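Local coordinates for choline dehydrogenase and related flavoproteins (Aspergillus oryzae, PDB 3Q9T), which probably catalyses the oxidation of formate with an 8-formyl-FAD cofactor, as a formate oxidase of the glucose-methanol-choline (GMC) oxidoreductase family, at residues A[98-103]-A[551-556]; A[305-310]-A[547-552]; A[312-317]-A[466-471]; A[394-399]-A[417-422]. All coordinates share one frame; numbering follows the deposited sequence.

Overall arrangement
All four contacts are buried, yet their chemistry changes with distance from the flavin. Interaction 1, nearest to the chain's centre and in direct contact with the cofactor, sets Thr100, Arg553 and Gln555 around it. Interaction 2 shares Asp551 and Cys552 with interaction 1 and holds the adjoining loop, where a histidine ring packs on an isoleucine. Interaction 4 is backbone pairing inside the large mixed sheet; its Asp395 forms a salt bridge with Arg553 of interaction 1. Interaction 3, its centre about 25 Å from the centre of the chain, is almost wholly apolar helix-on-sheet packing. Strand 308-316 joins interactions 2 and 3 and lies beside strand 415-423 of interaction 4.

Interaction 1: A[98-103]-A[551-556]; sequences YFTWVP and DCRIQN. With FAY ([(2R,3S,4R,5R)-5-(6-amino-9H-purin-9-yl)-3,4-dihydroxytetrahydrofuran-2-yl]methyl (2R,3S,4S)-5-(8-formyl-7-methyl-2,4-dioxo-3,4-dihydrobenzo[g]pteridin-10(2H)-yl)-2,3,4-trihydroxypentyl dihydrogen diphosphate), chain D.
Hydrogen bonds hold the pyrimidine end of the 8-formyl flavin between residues 98-103 and 551-556. Gln555 N donates to FAY O2 at 2.6 Å, and FAY N3 donates to Thr100 O at 3.0 Å. Arg553, its chain extended from CG to NE, sends NH1 to FAY O4 at 3.1 Å. Thr100 O accepts a second hydrogen bond, from Gln555 NE2 (2.8 Å, 165° at the hydrogen), which stands above the carbonyl plane. Water 1 accepts from Val102 N and Asn556 N, tying both segments together beside FAY O2. This is the flavin site of the GMC fold: helix 555-572 starts at O2, and its dipole may stabilise negative charge there. Arg553 NH2 forms a salt bridge with Asp395, and the Arg553 side chain touches His510; His510 and Arg553 are probably the catalytic His-Arg pair of this enzyme. Among flat groups, the Asn556 amide stacks over one face of Trp101, planes 25° apart, with ND2 3.2 Å from CZ2 and bonded to Leu129 O. The Tyr98 ring lays a face on the flavin, CD1 3.7 Å from FAY C6. Val102 CG1 packs on Cys552 CB at 3.8 Å.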
# COMPACT_ATOMS: atom_id res chain seq x y z
N TYR A 98 23.70 -5.84 -1.98
CA TYR A 98 24.56 -4.65 -2.02
C TYR A 98 25.88 -4.80 -1.24
O TYR A 98 26.44 -3.84 -0.69
CB TYR A 98 23.76 -3.37 -1.66
CG TYR A 98 22.48 -3.30 -2.45
CD1 TYR A 98 21.28 -2.91 -1.85
CD2 TYR A 98 22.45 -3.67 -3.80
CE1 TYR A 98 20.10 -2.88 -2.58
CE2 TYR A 98 21.27 -3.64 -4.54
CZ TYR A 98 20.09 -3.25 -3.91
OH TYR A 98 18.91 -3.23 -4.61
N PHE A 99 26.35 -6.05 -1.19
CA PHE A 99 27.76 -6.38 -1.00
C PHE A 99 28.33 -6.30 0.40
O PHE A 99 29.28 -7.02 0.71
CB PHE A 99 28.63 -5.53 -1.94
CG PHE A 99 28.13 -5.50 -3.33
CD1 PHE A 99 28.26 -6.62 -4.16
CD2 PHE A 99 27.53 -4.36 -3.84
CE1 PHE A 99 27.80 -6.59 -5.48
CE2 PHE A 99 27.06 -4.33 -5.16
CZ PHE A 99 27.19 -5.46 -5.97
N THR A 100 27.78 -5.42 1.24
CA THR A 100 28.35 -5.21 2.57
C THR A 100 28.53 -6.51 3.34
O THR A 100 27.68 -7.40 3.32
CB THR A 100 27.54 -4.22 3.42
OG1 THR A 100 27.06 -3.14 2.60
CG2 THR A 100 28.43 -3.65 4.51
N TRP A 101 29.67 -6.61 4.00
CA TRP A 101 30.07 -7.83 4.70
C TRP A 101 30.42 -7.45 6.12
O TRP A 101 31.48 -6.87 6.36
CB TRP A 101 31.27 -8.45 4.02
CG TRP A 101 31.77 -9.73 4.64
CD1 TRP A 101 32.72 -9.84 5.60
CD2 TRP A 101 31.37 -11.07 4.30
NE1 TRP A 101 32.94 -11.17 5.89
CE2 TRP A 101 32.12 -11.94 5.11
CE3 TRP A 101 30.44 -11.61 3.40
CZ2 TRP A 101 31.98 -13.33 5.05
CZ3 TRP A 101 30.29 -12.98 3.34
CH2 TRP A 101 31.06 -13.83 4.16
N VAL A 102 29.52 -7.79 7.04
CA VAL A 102 29.60 -7.33 8.41
C VAL A 102 28.85 -8.34 9.28
O VAL A 102 27.73 -8.70 8.98
CB VAL A 102 29.04 -5.89 8.53
CG1 VAL A 102 27.63 -5.82 7.92
CG2 VAL A 102 29.04 -5.40 9.97
N PRO A 103 29.50 -8.85 10.34
CA PRO A 103 28.90 -9.95 11.11
C PRO A 103 27.82 -9.53 12.10
O PRO A 103 26.77 -10.18 12.15
CB PRO A 103 30.10 -10.52 11.88
CG PRO A 103 30.99 -9.34 12.08
CD PRO A 103 30.87 -8.55 10.79
N ASP A 551 22.92 -7.23 14.05
CA ASP A 551 22.80 -5.77 14.23
C ASP A 551 23.27 -4.99 12.98
O ASP A 551 23.86 -3.92 13.09
CB ASP A 551 23.61 -5.33 15.46
CG ASP A 551 23.53 -6.35 16.59
OD1 ASP A 551 22.75 -6.15 17.55
OD2 ASP A 551 24.22 -7.38 16.51
N CYS A 552 22.98 -5.52 11.80
CA CYS A 552 23.61 -5.01 10.61
C CYS A 552 23.16 -5.84 9.44
O CYS A 552 22.44 -6.82 9.64
CB CYS A 552 25.12 -5.17 10.75
SG CYS A 552 25.57 -6.87 11.15
N ARG A 553 23.58 -5.45 8.24
CA ARG A 553 23.36 -6.22 7.02
C ARG A 553 23.82 -7.68 7.21
O ARG A 553 24.91 -7.95 7.70
CB ARG A 553 24.10 -5.56 5.86
CG ARG A 553 23.58 -4.15 5.58
CD ARG A 553 24.19 -3.53 4.33
NE ARG A 553 23.57 -2.24 4.00
CZ ARG A 553 23.62 -1.69 2.79
NH1 ARG A 553 24.26 -2.31 1.81
NH2 ARG A 553 23.04 -0.51 2.56
N ILE A 554 22.99 -8.63 6.79
CA ILE A 554 23.08 -9.97 7.37
C ILE A 554 23.76 -11.07 6.56
O ILE A 554 23.82 -12.20 7.03
CB ILE A 554 21.66 -10.48 7.72
CG1 ILE A 554 20.85 -10.68 6.43
CG2 ILE A 554 20.97 -9.49 8.67
CD1 ILE A 554 19.51 -11.38 6.60
N GLN A 555 24.26 -10.77 5.36
CA GLN A 555 24.78 -11.85 4.51
C GLN A 555 25.91 -12.64 5.17
O GLN A 555 26.01 -13.84 4.96
CB GLN A 555 25.18 -11.35 3.10
CG GLN A 555 26.59 -10.76 2.98
CD GLN A 555 27.01 -10.49 1.51
OE1 GLN A 555 26.77 -11.31 0.61
NE2 GLN A 555 27.61 -9.35 1.28
N ASN A 556 26.73 -11.98 5.97
CA ASN A 556 27.84 -12.65 6.67
C ASN A 556 27.29 -13.76 7.58
O ASN A 556 27.77 -14.90 7.54
CB ASN A 556 28.67 -11.61 7.44
CG ASN A 556 29.98 -12.18 8.02
OD1 ASN A 556 30.68 -11.48 8.74
ND2 ASN A 556 30.30 -13.45 7.72
P FAY D . 19.51 -17.10 1.77
N1 FAY D . 22.95 -8.53 3.19
C2 FAY D . 24.23 -8.03 3.41
O2 FAY D . 24.98 -8.58 4.21
N3 FAY D . 24.82 -7.25 2.44
C4 FAY D . 24.02 -6.52 1.60
O4 FAY D . 24.40 -5.37 1.31
N5 FAY D . 21.91 -6.30 0.53
C6 FAY D . 20.08 -6.34 -0.95
C7 FAY D . 18.98 -6.97 -1.50
C8 FAY D . 18.57 -8.21 -1.00
O8 FAY D . 17.26 -10.10 -1.45
C9 FAY D . 19.35 -8.86 -0.03
PA FAY D . 18.59 -16.79 -0.89
C1' FAY D . 20.75 -10.14 2.21
C10 FAY D . 22.16 -8.01 2.19
N10 FAY D . 21.07 -8.73 1.70
N1A FAY D . 11.87 -23.53 -6.29
O1A FAY D . 17.50 -15.94 -1.45
C1B FAY D . 15.72 -20.37 -4.61
O1P FAY D . 20.43 -18.25 1.44
C2' FAY D . 21.60 -11.22 1.51
O2' FAY D . 21.60 -10.94 0.15
C2A FAY D . 13.21 -23.56 -6.65
O2A FAY D . 19.97 -16.25 -1.12
C2B FAY D . 15.91 -18.90 -4.92
O2B FAY D . 15.88 -18.62 -6.31
O2P FAY D . 18.83 -17.30 3.11
C3' FAY D . 21.35 -12.75 1.71
O3' FAY D . 21.48 -13.56 0.54
N3A FAY D . 14.10 -22.64 -6.11
C3B FAY D . 17.28 -18.64 -4.34
O3B FAY D . 18.25 -19.04 -5.27
O3P FAY D . 18.34 -17.02 0.67
C4' FAY D . 20.04 -13.11 2.36
O4' FAY D . 19.94 -12.30 3.52
C4A FAY D . 13.66 -21.72 -5.22
C4B FAY D . 17.36 -19.60 -3.18
O4B FAY D . 16.31 -20.54 -3.34
C4X FAY D . 22.68 -6.91 1.49
C5' FAY D . 19.99 -14.62 2.70
O5' FAY D . 20.24 -15.63 1.70
C5A FAY D . 12.33 -21.68 -4.83
C5B FAY D . 17.25 -18.88 -1.85
O5B FAY D . 18.48 -18.25 -1.59
C5X FAY D . 20.72 -6.89 0.16
C6A FAY D . 11.42 -22.59 -5.38
N6A FAY D . 10.11 -22.49 -5.08
N7A FAY D . 12.18 -20.68 -3.94
C7M FAY D . 18.15 -6.20 -2.50
C8A FAY D . 13.38 -20.09 -3.74
C8M FAY D . 17.66 -9.03 -1.84
C9A FAY D . 20.40 -8.19 0.60
N9A FAY D . 14.30 -20.72 -4.53
O HOH W 1 26.99 -8.98 5.82

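Interaction 2: A[305-310]-A[547-552]; sequences MDHPGV and PIIPDC
The loop leading into strand 308-316 of the large mixed sheet meets the irregular loop 547-552 that precedes helix 555-572, near the flavin site of this GMC-family fold. Where they touch, the two chains run nearly the same way, 15° apart. Ile549 carries the contact. Its CG1 lies anti to the backbone N (chi1 -168°) and the chain stays extended, so that CD1 comes down over the centre of the His307 ring, 3.4 Å from the ring centroid, a CH-pi contact. The same methyl reaches along the backbone to Asp306 C at 3.8 Å, and Ile549 CG2 packs against Met305 CG at 4.3 Å. At the ring edge, in its plane, two carbonyl oxygens of the opposite loop gather. His307 NE2 donates to Pro550 O at 3.0 Å, a weak bond because it is strongly bent (121° at the hydrogen), and Cys552 O lies 3.4 Å from CE1. Pro550 O also receives a weak bond from Cys552 N within its own loop. The ring's other nitrogen, ND1, is hydrogen-bonded to His510 ND1, so a face touched by Ile549 and polar partners at both nitrogens together fix the rotation of His307. Through His510, which lies beside Arg553, the histidine probably forms part of the second shell of the active site. The bond to Asp306 CB points away from the loop; OD2 bonds Thr507, and His307 N meets OD1 at 2.6 Å from above the carboxylate plane.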
# COMPACT_ATOMS: atom_id res chain seq x y z
N MET A 305 11.39 -11.74 11.05
CA MET A 305 11.93 -10.48 11.56
C MET A 305 12.88 -9.85 10.54
O MET A 305 13.74 -10.53 9.97
CB MET A 305 12.65 -10.67 12.89
CG MET A 305 12.84 -9.37 13.67
SD MET A 305 11.32 -8.84 14.51
CE MET A 305 11.86 -7.24 15.09
N ASP A 306 12.72 -8.55 10.32
CA ASP A 306 13.51 -7.83 9.34
C ASP A 306 13.88 -6.47 9.95
O ASP A 306 13.38 -6.11 11.02
CB ASP A 306 12.68 -7.66 8.06
CG ASP A 306 13.50 -7.15 6.85
OD1 ASP A 306 14.72 -6.97 6.96
OD2 ASP A 306 12.89 -6.94 5.78
N HIS A 307 14.77 -5.73 9.29
CA HIS A 307 15.11 -4.38 9.73
C HIS A 307 14.30 -3.35 8.94
O HIS A 307 14.36 -3.36 7.71
CB HIS A 307 16.58 -4.08 9.44
CG HIS A 307 17.55 -4.83 10.29
ND1 HIS A 307 18.72 -5.35 9.78
CD2 HIS A 307 17.55 -5.13 11.61
CE1 HIS A 307 19.40 -5.94 10.74
NE2 HIS A 307 18.72 -5.82 11.87
N PRO A 308 13.59 -2.44 9.62
CA PRO A 308 12.94 -1.38 8.84
C PRO A 308 13.98 -0.32 8.51
O PRO A 308 14.92 -0.16 9.29
CB PRO A 308 11.91 -0.82 9.82
CG PRO A 308 12.56 -0.99 11.16
CD PRO A 308 13.49 -2.19 11.07
N GLY A 309 13.85 0.34 7.37
CA GLY A 309 14.79 1.36 6.97
C GLY A 309 13.99 2.56 6.51
O GLY A 309 12.98 2.39 5.83
N VAL A 310 14.39 3.76 6.93
CA VAL A 310 13.89 4.97 6.29
C VAL A 310 15.04 5.69 5.59
O VAL A 310 15.80 6.43 6.21
CB VAL A 310 13.17 5.92 7.28
CG1 VAL A 310 12.83 7.25 6.60
CG2 VAL A 310 11.91 5.26 7.83
N PRO A 547 17.64 -16.93 14.67
CA PRO A 547 16.71 -16.75 15.79
C PRO A 547 16.65 -15.32 16.38
O PRO A 547 15.67 -14.98 17.04
CB PRO A 547 17.24 -17.74 16.83
CG PRO A 547 18.72 -17.75 16.58
CD PRO A 547 18.92 -17.54 15.10
N ILE A 548 17.69 -14.53 16.18
CA ILE A 548 17.72 -13.13 16.60
C ILE A 548 18.49 -12.36 15.54
O ILE A 548 19.66 -12.64 15.29
CB ILE A 548 18.46 -12.94 17.93
CG1 ILE A 548 17.83 -13.79 19.03
CG2 ILE A 548 18.44 -11.47 18.35
CD1 ILE A 548 18.52 -13.64 20.36
N ILE A 549 17.85 -11.40 14.89
CA ILE A 549 18.46 -10.76 13.71
C ILE A 549 19.73 -9.98 14.08
O ILE A 549 19.74 -9.23 15.04
CB ILE A 549 17.45 -9.84 12.98
CG1 ILE A 549 17.99 -9.42 11.60
CG2 ILE A 549 17.11 -8.62 13.86
CD1 ILE A 549 17.03 -8.48 10.81
N PRO A 550 20.82 -10.19 13.33
CA PRO A 550 22.08 -9.48 13.62
C PRO A 550 21.94 -7.96 13.54
O PRO A 550 20.95 -7.47 12.99
CB PRO A 550 23.03 -10.00 12.53
CG PRO A 550 22.49 -11.37 12.18
CD PRO A 550 20.99 -11.28 12.35
N ASP A 551 22.92 -7.23 14.05
CA ASP A 551 22.80 -5.77 14.23
C ASP A 551 23.27 -4.99 12.98
O ASP A 551 23.86 -3.92 13.09
CB ASP A 551 23.61 -5.33 15.46
CG ASP A 551 23.53 -6.35 16.59
OD1 ASP A 551 22.75 -6.15 17.55
OD2 ASP A 551 24.22 -7.38 16.51
N CYS A 552 22.98 -5.52 11.80
CA CYS A 552 23.61 -5.01 10.61
C CYS A 552 23.16 -5.84 9.44
O CYS A 552 22.44 -6.82 9.64
CB CYS A 552 25.12 -5.17 10.75
SG CYS A 552 25.57 -6.87 11.15

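Interaction 3: A[312-317]-A[466-471]; sequences FVLRVK and FSYDLL
Phe312 CE1 and Tyr468 CE2 meet at 3.4 Å, the tightest point where helix 454-473 covers one face of the large mixed sheet of the GMC fold, here at strand 308-316. The axes of strand 312-316 and of helix residues 466-471 run nearly parallel, 15° apart and 11.6 Å from each other, a gap filled by side chains. Tyr468 CE2 sits over the centre of the Phe312 ring, yet the rings are oblique, with planes at 43° and centroids 4.7 Å apart, their side chains sliding past each other in opposite directions. Phe312 reaches the helix with CG in the crowded position between its N and carbonyl carbon (chi1 70°). Around the rim of its ring, Ser467 CB touches CZ at 3.8 Å, close to the ring plane, and Leu471 CD1 is 4.2 Å from CZ. Leu471 CD1 also meets Leu314 CD1, methyl to methyl, at 4.0 Å, while Leu314 CD2 leans toward the phenol end of Tyr468. Farther out, Ser467 OG turns back to bond Gly463 O within its helix, so it adds only CB to the interface. The Phe472 ring meets that of Tyr468 with the planes nearly parallel, and strand 415-423 packs Val419 against Phe312 and Leu471. Tyr468 OH bonds Glu484 and accepts from water 2 at 2.9 Å; the same water donates to Val313 O at 3.0 Å.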
# COMPACT_ATOMS: atom_id res chain seq x y z
N PHE A 312 16.77 8.50 3.09
CA PHE A 312 16.48 9.86 2.65
C PHE A 312 17.61 10.39 1.78
O PHE A 312 18.78 10.03 1.97
CB PHE A 312 16.20 10.77 3.86
CG PHE A 312 17.40 11.07 4.70
CD1 PHE A 312 18.30 12.06 4.34
CD2 PHE A 312 17.62 10.38 5.89
CE1 PHE A 312 19.40 12.35 5.14
CE2 PHE A 312 18.72 10.66 6.69
CZ PHE A 312 19.61 11.66 6.31
N VAL A 313 17.25 11.22 0.81
CA VAL A 313 18.23 11.75 -0.14
C VAL A 313 18.53 13.24 0.08
O VAL A 313 17.63 14.05 0.26
CB VAL A 313 17.75 11.58 -1.59
CG1 VAL A 313 18.63 12.39 -2.56
CG2 VAL A 313 17.71 10.09 -1.96
N LEU A 314 19.82 13.59 0.07
CA LEU A 314 20.22 14.98 0.01
C LEU A 314 20.87 15.29 -1.34
O LEU A 314 21.70 14.53 -1.83
CB LEU A 314 21.22 15.31 1.11
CG LEU A 314 20.77 15.04 2.54
CD1 LEU A 314 21.86 15.48 3.52
CD2 LEU A 314 19.46 15.78 2.78
N ARG A 315 20.52 16.43 -1.92
CA ARG A 315 21.28 16.94 -3.04
C ARG A 315 22.54 17.56 -2.45
O ARG A 315 22.51 18.26 -1.45
CB ARG A 315 20.49 17.95 -3.85
CG ARG A 315 21.30 18.58 -4.98
CD ARG A 315 20.42 19.44 -5.86
NE ARG A 315 21.15 19.98 -6.99
CZ ARG A 315 20.74 19.89 -8.25
NH1 ARG A 315 19.61 19.26 -8.53
NH2 ARG A 315 21.47 20.42 -9.24
N VAL A 316 23.67 17.27 -3.08
CA VAL A 316 24.94 17.57 -2.49
C VAL A 316 25.71 18.32 -3.57
O VAL A 316 25.30 18.28 -4.72
CB VAL A 316 25.59 16.25 -2.04
CG1 VAL A 316 26.64 15.80 -3.03
CG2 VAL A 316 26.12 16.36 -0.64
N LYS A 317 26.77 19.04 -3.21
CA LYS A 317 27.50 19.83 -4.19
C LYS A 317 28.09 18.99 -5.33
O LYS A 317 28.50 17.84 -5.12
CB LYS A 317 28.61 20.63 -3.53
CG LYS A 317 28.11 21.77 -2.68
CD LYS A 317 29.25 22.72 -2.32
CE LYS A 317 28.75 23.83 -1.40
NZ LYS A 317 27.31 24.14 -1.66
N PHE A 466 19.52 12.29 14.28
CA PHE A 466 20.97 12.10 14.39
C PHE A 466 21.67 12.25 13.04
O PHE A 466 22.70 12.93 12.95
CB PHE A 466 21.28 10.74 15.01
CG PHE A 466 22.73 10.35 14.92
CD1 PHE A 466 23.55 10.39 16.04
CD2 PHE A 466 23.27 9.91 13.71
CE1 PHE A 466 24.88 10.02 15.96
CE2 PHE A 466 24.60 9.53 13.62
CZ PHE A 466 25.41 9.59 14.75
N SER A 467 21.13 11.62 11.99
CA SER A 467 21.76 11.70 10.67
C SER A 467 21.76 13.11 10.10
O SER A 467 22.73 13.53 9.46
CB SER A 467 21.11 10.73 9.66
OG SER A 467 21.15 9.40 10.13
N TYR A 468 20.65 13.82 10.31
CA TYR A 468 20.50 15.21 9.87
C TYR A 468 21.48 16.15 10.58
O TYR A 468 22.16 16.96 9.95
CB TYR A 468 19.04 15.68 10.03
CG TYR A 468 18.27 15.57 8.74
CD1 TYR A 468 17.89 16.71 8.03
CD2 TYR A 468 17.96 14.32 8.21
CE1 TYR A 468 17.19 16.61 6.83
CE2 TYR A 468 17.25 14.21 7.00
CZ TYR A 468 16.88 15.35 6.32
OH TYR A 468 16.19 15.25 5.14
N ASP A 469 21.55 16.03 11.91
CA ASP A 469 22.55 16.76 12.69
C ASP A 469 23.95 16.56 12.14
O ASP A 469 24.70 17.52 11.95
CB ASP A 469 22.53 16.30 14.14
CG ASP A 469 21.30 16.74 14.87
OD1 ASP A 469 20.59 17.60 14.33
OD2 ASP A 469 21.04 16.23 15.98
N LEU A 470 24.29 15.31 11.87
CA LEU A 470 25.62 14.94 11.42
C LEU A 470 25.95 15.63 10.11
O LEU A 470 27.05 16.13 9.90
CB LEU A 470 25.65 13.41 11.24
CG LEU A 470 26.85 12.52 10.90
CD1 LEU A 470 26.65 11.89 9.54
CD2 LEU A 470 28.23 13.18 11.06
N LEU A 471 24.97 15.67 9.22
CA LEU A 471 25.25 16.04 7.85
C LEU A 471 25.02 17.53 7.63
O LEU A 471 25.71 18.15 6.81
CB LEU A 471 24.40 15.20 6.89
CG LEU A 471 24.69 13.69 6.83
CD1 LEU A 471 23.57 12.94 6.09
CD2 LEU A 471 26.04 13.38 6.18
O HOH W 2 15.77 14.05 2.56

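Interaction 4: A[394-399]-A[417-422]; sequences LDFVCM and LTVVVD
Val397 O accepts two hydrogen bonds, one of them weak, and a C-H contact. Thr418 N donates to it at 2.9 Å, straight (162° at the hydrogen) and in the carbonyl plane; Met399 N adds the weak bond, part of the inverse gamma turn centred on Cys398; and Leu417 CA comes to 3.6 Å. Val397 N returns a bond to Thr418 O, closing a hydrogen-bonded pair. Two residues along, past the non-hydrogen-bonded pair Phe396-Val419, Asp395 and Val420 form the next hydrogen-bonded pair: Val420 N reaches Asp395 O at 2.8 Å, and Asp395 N meets a lone pair of Val420 O. Just past the end of strand 392-397, Thr418 OG1 donates to Met399 O at 2.7 Å and accepts from Gly401 N. On the sheet face with Leu394 and Phe396, apolar pairs lie alongside: Leu394 CD2 on Val421 CG1 at 3.9 Å and Phe396 CD1 on Val419 CG2 at 4.0 Å, backed by helices 454-473 and 167-179. On the other face Asp395 OD2, salt-bridged to Arg553, takes a bond from water 3 at 2.6 Å, and that water donates to Asp422 OD2 at 2.5 Å. The two close carboxylates may raise each other's proton affinity, an effect probably offset at Asp395 by Arg553. The antiparallel strands 392-397 and 415-423 belong to the large mixed sheet that backs the flavin site in this GMC fold.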
# COMPACT_ATOMS: atom_id res chain seq x y z
N LEU A 394 24.01 3.12 9.66
CA LEU A 394 23.83 4.24 8.76
C LEU A 394 24.70 4.07 7.52
O LEU A 394 25.93 4.19 7.58
CB LEU A 394 24.17 5.55 9.47
CG LEU A 394 23.35 5.77 10.72
CD1 LEU A 394 23.79 7.06 11.46
CD2 LEU A 394 21.87 5.79 10.35
N ASP A 395 24.05 3.76 6.40
CA ASP A 395 24.74 3.60 5.14
C ASP A 395 24.73 4.88 4.37
O ASP A 395 23.66 5.42 4.06
CB ASP A 395 24.10 2.48 4.31
CG ASP A 395 24.03 1.18 5.07
OD1 ASP A 395 25.07 0.78 5.67
OD2 ASP A 395 22.93 0.58 5.09
N PHE A 396 25.92 5.37 4.04
CA PHE A 396 26.06 6.59 3.28
C PHE A 396 26.37 6.29 1.83
O PHE A 396 27.52 6.25 1.43
CB PHE A 396 27.13 7.46 3.91
CG PHE A 396 26.84 7.78 5.35
CD1 PHE A 396 25.97 8.80 5.68
CD2 PHE A 396 27.40 7.03 6.37
CE1 PHE A 396 25.67 9.09 7.00
CE2 PHE A 396 27.12 7.31 7.69
CZ PHE A 396 26.25 8.34 8.01
N VAL A 397 25.32 6.06 1.04
CA VAL A 397 25.48 5.69 -0.36
C VAL A 397 25.76 6.96 -1.14
O VAL A 397 25.02 7.93 -1.04
CB VAL A 397 24.21 5.01 -0.91
CG1 VAL A 397 24.39 4.58 -2.34
CG2 VAL A 397 23.84 3.82 -0.05
N CYS A 398 26.85 6.97 -1.90
CA CYS A 398 27.31 8.21 -2.53
C CYS A 398 26.72 8.44 -3.91
O CYS A 398 27.44 8.79 -4.84
CB CYS A 398 28.85 8.29 -2.59
SG CYS A 398 29.64 6.90 -3.40
N MET A 399 25.41 8.25 -4.03
CA MET A 399 24.66 8.71 -5.20
C MET A 399 23.18 8.47 -4.95
O MET A 399 22.81 7.82 -3.97
CB MET A 399 25.13 8.03 -6.50
CG MET A 399 24.48 6.70 -6.83
SD MET A 399 24.95 6.04 -8.47
CE MET A 399 25.20 7.52 -9.38
N LEU A 417 23.40 12.28 -2.16
CA LEU A 417 23.77 11.27 -1.19
C LEU A 417 22.48 10.56 -0.78
O LEU A 417 21.46 11.20 -0.57
CB LEU A 417 24.43 11.93 0.02
CG LEU A 417 24.49 11.14 1.33
CD1 LEU A 417 25.50 10.00 1.26
CD2 LEU A 417 24.84 12.06 2.48
N THR A 418 22.50 9.24 -0.70
CA THR A 418 21.36 8.50 -0.18
C THR A 418 21.73 7.88 1.17
O THR A 418 22.56 6.97 1.24
CB THR A 418 20.89 7.38 -1.14
OG1 THR A 418 20.59 7.93 -2.43
CG2 THR A 418 19.65 6.67 -0.58
N VAL A 419 21.14 8.39 2.25
CA VAL A 419 21.42 7.88 3.59
C VAL A 419 20.38 6.83 3.95
O VAL A 419 19.18 7.12 4.00
CB VAL A 419 21.35 8.99 4.67
CG1 VAL A 419 21.56 8.40 6.05
CG2 VAL A 419 22.37 10.07 4.40
N VAL A 420 20.83 5.61 4.21
CA VAL A 420 19.92 4.56 4.61
C VAL A 420 19.89 4.48 6.15
O VAL A 420 20.88 4.07 6.77
CB VAL A 420 20.31 3.20 3.98
CG1 VAL A 420 19.27 2.16 4.30
CG2 VAL A 420 20.44 3.34 2.46
N VAL A 421 18.79 4.91 6.75
CA VAL A 421 18.66 4.83 8.20
C VAL A 421 18.00 3.50 8.57
O VAL A 421 16.77 3.31 8.47
CB VAL A 421 17.94 6.07 8.79
CG1 VAL A 421 18.03 6.07 10.30
CG2 VAL A 421 18.58 7.33 8.27
N ASP A 422 18.85 2.56 8.96
CA ASP A 422 18.46 1.19 9.20
C ASP A 422 18.36 0.93 10.71
O ASP A 422 19.38 0.93 11.40
CB ASP A 422 19.52 0.30 8.56
CG ASP A 422 19.28 -1.17 8.77
OD1 ASP A 422 18.52 -1.54 9.70
OD2 ASP A 422 19.88 -1.97 8.02
O HOH W 3 21.24 -1.20 6.04